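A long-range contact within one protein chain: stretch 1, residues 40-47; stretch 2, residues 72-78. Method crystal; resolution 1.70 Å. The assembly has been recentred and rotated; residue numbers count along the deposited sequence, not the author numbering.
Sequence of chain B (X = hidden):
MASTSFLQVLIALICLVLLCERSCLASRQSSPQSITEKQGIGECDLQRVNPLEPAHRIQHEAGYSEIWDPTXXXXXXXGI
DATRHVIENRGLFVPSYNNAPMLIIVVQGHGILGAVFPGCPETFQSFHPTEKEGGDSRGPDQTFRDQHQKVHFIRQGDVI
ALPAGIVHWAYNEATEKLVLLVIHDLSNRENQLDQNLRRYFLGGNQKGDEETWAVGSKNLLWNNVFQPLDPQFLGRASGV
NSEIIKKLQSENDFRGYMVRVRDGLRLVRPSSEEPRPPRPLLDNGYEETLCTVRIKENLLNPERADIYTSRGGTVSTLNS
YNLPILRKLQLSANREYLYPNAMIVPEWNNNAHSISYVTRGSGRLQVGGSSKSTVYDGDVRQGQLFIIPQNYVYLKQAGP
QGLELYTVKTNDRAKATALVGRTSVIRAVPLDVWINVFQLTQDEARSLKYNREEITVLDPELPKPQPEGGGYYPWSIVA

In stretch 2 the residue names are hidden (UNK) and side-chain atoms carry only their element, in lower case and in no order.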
# COMPACT_ATOMS: atom_id res chain seq x y z
N GLY B 40 39.57 0.33 6.19
CA GLY B 40 38.57 -0.70 6.44
C GLY B 40 38.02 -0.74 7.85
O GLY B 40 38.06 -1.80 8.50
N ILE B 41 37.45 0.38 8.33
CA ILE B 41 36.57 0.33 9.55
C ILE B 41 35.28 -0.48 9.28
O ILE B 41 34.58 -0.86 10.22
CB ILE B 41 36.27 1.70 10.30
CG1 ILE B 41 35.22 2.59 9.62
CG2 ILE B 41 37.55 2.49 10.59
CD1 ILE B 41 34.69 3.66 10.58
N GLY B 42 35.01 -0.76 8.01
CA GLY B 42 33.76 -1.36 7.59
C GLY B 42 33.88 -1.84 6.16
O GLY B 42 34.81 -1.44 5.36
N GLU B 43 32.92 -2.65 5.75
CA GLU B 43 33.12 -3.32 4.48
C GLU B 43 32.94 -2.42 3.22
O GLU B 43 33.32 -2.82 2.09
CB GLU B 43 32.31 -4.59 4.45
CG GLU B 43 30.81 -4.50 4.64
CD GLU B 43 30.23 -4.40 6.07
OE1 GLU B 43 30.88 -4.03 7.10
OE2 GLU B 43 28.98 -4.60 6.18
N CYS B 44 32.35 -1.24 3.39
CA CYS B 44 32.20 -0.26 2.35
C CYS B 44 33.05 1.01 2.64
O CYS B 44 32.88 2.07 2.01
CB CYS B 44 30.74 0.16 2.21
SG CYS B 44 29.78 -1.05 1.23
N ASP B 45 34.04 0.85 3.50
CA ASP B 45 34.96 1.98 3.77
C ASP B 45 36.15 1.71 2.86
O ASP B 45 37.14 1.11 3.27
CB ASP B 45 35.34 1.98 5.21
CG ASP B 45 36.30 3.13 5.54
OD1 ASP B 45 36.45 4.04 4.72
OD2 ASP B 45 36.90 3.09 6.61
N LEU B 46 36.00 2.11 1.61
CA LEU B 46 37.00 1.84 0.61
C LEU B 46 37.85 3.09 0.37
O LEU B 46 37.34 4.24 0.13
CB LEU B 46 36.35 1.42 -0.72
CG LEU B 46 35.21 0.38 -0.62
CD1 LEU B 46 34.61 0.12 -2.01
CD2 LEU B 46 35.74 -0.87 0.01
N GLN B 47 39.15 2.86 0.38
CA GLN B 47 40.13 3.93 0.18
C GLN B 47 40.42 4.07 -1.30
O GLN B 47 40.77 5.15 -1.76
CB GLN B 47 41.42 3.62 0.96
CG GLN B 47 41.21 3.52 2.48
CD GLN B 47 40.47 2.24 2.95
OE1 GLN B 47 40.55 1.16 2.33
NE2 GLN B 47 39.74 2.38 4.05
N UNK B 72 36.33 -9.36 -4.58
CA UNK B 72 36.89 -8.05 -4.57
C UNK B 72 36.14 -7.17 -3.57
O UNK B 72 34.93 -7.30 -3.36
c UNK B 72 36.89 -7.41 -5.95
o UNK B 72 35.63 -6.98 -6.27
N UNK B 73 36.87 -6.30 -2.93
CA UNK B 73 36.26 -5.40 -1.96
C UNK B 73 35.09 -4.57 -2.57
O UNK B 73 34.05 -4.42 -1.93
c UNK B 73 38.84 -4.13 0.67
c UNK B 73 37.96 -5.10 -0.09
c UNK B 73 37.31 -4.48 -1.31
n UNK B 73 38.16 -3.08 1.46
n UNK B 73 36.91 -2.23 3.20
c UNK B 73 37.43 -3.26 2.57
n UNK B 73 37.20 -4.47 3.05
N UNK B 74 35.29 -4.07 -3.78
CA UNK B 74 34.22 -3.34 -4.52
C UNK B 74 32.89 -4.14 -4.57
O UNK B 74 31.81 -3.60 -4.23
c UNK B 74 37.08 -2.44 -6.11
o UNK B 74 37.34 -3.58 -5.62
c UNK B 74 35.63 -1.95 -6.20
o UNK B 74 37.95 -1.67 -6.52
c UNK B 74 34.58 -3.01 -5.96
N UNK B 75 32.99 -5.37 -5.05
CA UNK B 75 31.83 -6.25 -5.23
C UNK B 75 31.21 -6.66 -3.92
O UNK B 75 29.96 -6.75 -3.79
c UNK B 75 31.90 -7.38 -7.54
c UNK B 75 32.16 -7.49 -6.06
c UNK B 75 31.94 -8.68 -8.31
c UNK B 75 32.85 -6.43 -8.18
N UNK B 76 32.06 -6.96 -2.92
CA UNK B 76 31.55 -7.32 -1.61
C UNK B 76 30.82 -6.17 -0.98
O UNK B 76 29.79 -6.42 -0.35
c UNK B 76 32.66 -7.73 -0.66
c UNK B 76 33.13 -10.15 -0.32
n UNK B 76 33.27 -10.00 0.99
o UNK B 76 32.85 -11.24 -0.87
c UNK B 76 33.38 -8.94 -1.14
N UNK B 77 31.34 -4.94 -1.14
CA UNK B 77 30.69 -3.71 -0.60
C UNK B 77 29.31 -3.48 -1.30
O UNK B 77 28.29 -3.23 -0.63
s UNK B 77 30.68 -0.87 -0.63
c UNK B 77 31.56 -2.44 -0.82
N UNK B 78 29.27 -3.68 -2.61
CA UNK B 78 28.06 -3.43 -3.36
C UNK B 78 27.05 -4.57 -3.23
O UNK B 78 25.86 -4.37 -3.53
c UNK B 78 28.36 -3.21 -4.81
O HOH W 1 34.11 -5.04 1.05

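Position 72 carries two side-chain atoms, one carbon followed by one oxygen, with no second branch on the carbon bonded to CA, and its side chain is out of reach of stretch 1. A lone hydroxyl on CB identifies Ser72. Its role is local: it occupies the N-cap position, and its OG accepts a weak capping bond from the backbone N of position 75 at 3.3 Å, while its backbone O receives N of position 76 at 2.9 Å.

Position 73 has seven side-chain atoms: three carbons in a row, a nitrogen, then a carbon bearing two more nitrogens. CA-to-CB points toward stretch 1, and one terminal nitrogen lies 3.1 Å from Gly42 O and 3.3 Å from Asp45 O. This planar, three-nitrogen terminus is a guanidinium, so the residue is Arg73. The chain bends at chi3 (74°, p) to bring the guanidinium to the turn. The terminal nitrogen is NH2, which donates to Gly42 O with an N-H...O angle of 143°, and weakly to Asp45 O at 149°. Both acceptors lie at the edge of the group, near its plane, as donation requires, whereas Glu43 O lies over one face. Leu46 CD2 packs obliquely, 3.6 Å from Arg73 NE.

Position 74 shows three carbons, the third carrying two oxygens. CA-to-CB points away from stretch 1, and the closest approach is through the backbone, CA of position 74 lying 4.3 Å from Leu46 CD1. The two oxygens form a carboxylate whose carbon is the third of the side chain, hence Glu74. Both carboxylate oxygens are hydrogen-bonded elsewhere in the structure.

Position 75 has four carbons forked at the second, with no heteroatom. Its side chain is out of reach of stretch 1. The fork defines Leu75.

Position 76 has three carbons, the third carrying one oxygen and one nitrogen, and its side chain makes no contact with stretch 1. The terminal amide gives Gln76.

Position 77 has one carbon and one sulfur. The sulfur sits 2.1 Å from Cys44 SG, a covalent bond length, so this is Cys77, joined in a disulfide. The chi3 of 110° describes the twist about the S-S bond, and the two CA atoms, of Cys44 and Cys77, are 4.8 Å apart. Cys77 CB also lies 3.4 Å from Glu43 O and 4.2 Å from Leu46 CD1.

Position 78 has a single side-chain carbon. Its CA-to-CB bond points away, and it does not touch stretch 1. The lone carbon makes it Ala78.

The contact therefore rests on two residues one helical turn apart, Arg73 and Cys77, linked by the backbone bond from Cys77 N to Arg73 O at 2.9 Å. The disulfide fixes the helix covalently to the type I turn of Gly42 to Asp45, while Arg73 reads carbonyls at both ends of that turn. Gly42 O also accepts Asp45 N at 3.0 Å, so it serves the turn and the arginine together. Water 1 adds a bridge, donating to Glu43 O at 2.6 Å and to Arg73 O at 3.0 Å.

Stretch 2 (72-78) SRELQCA
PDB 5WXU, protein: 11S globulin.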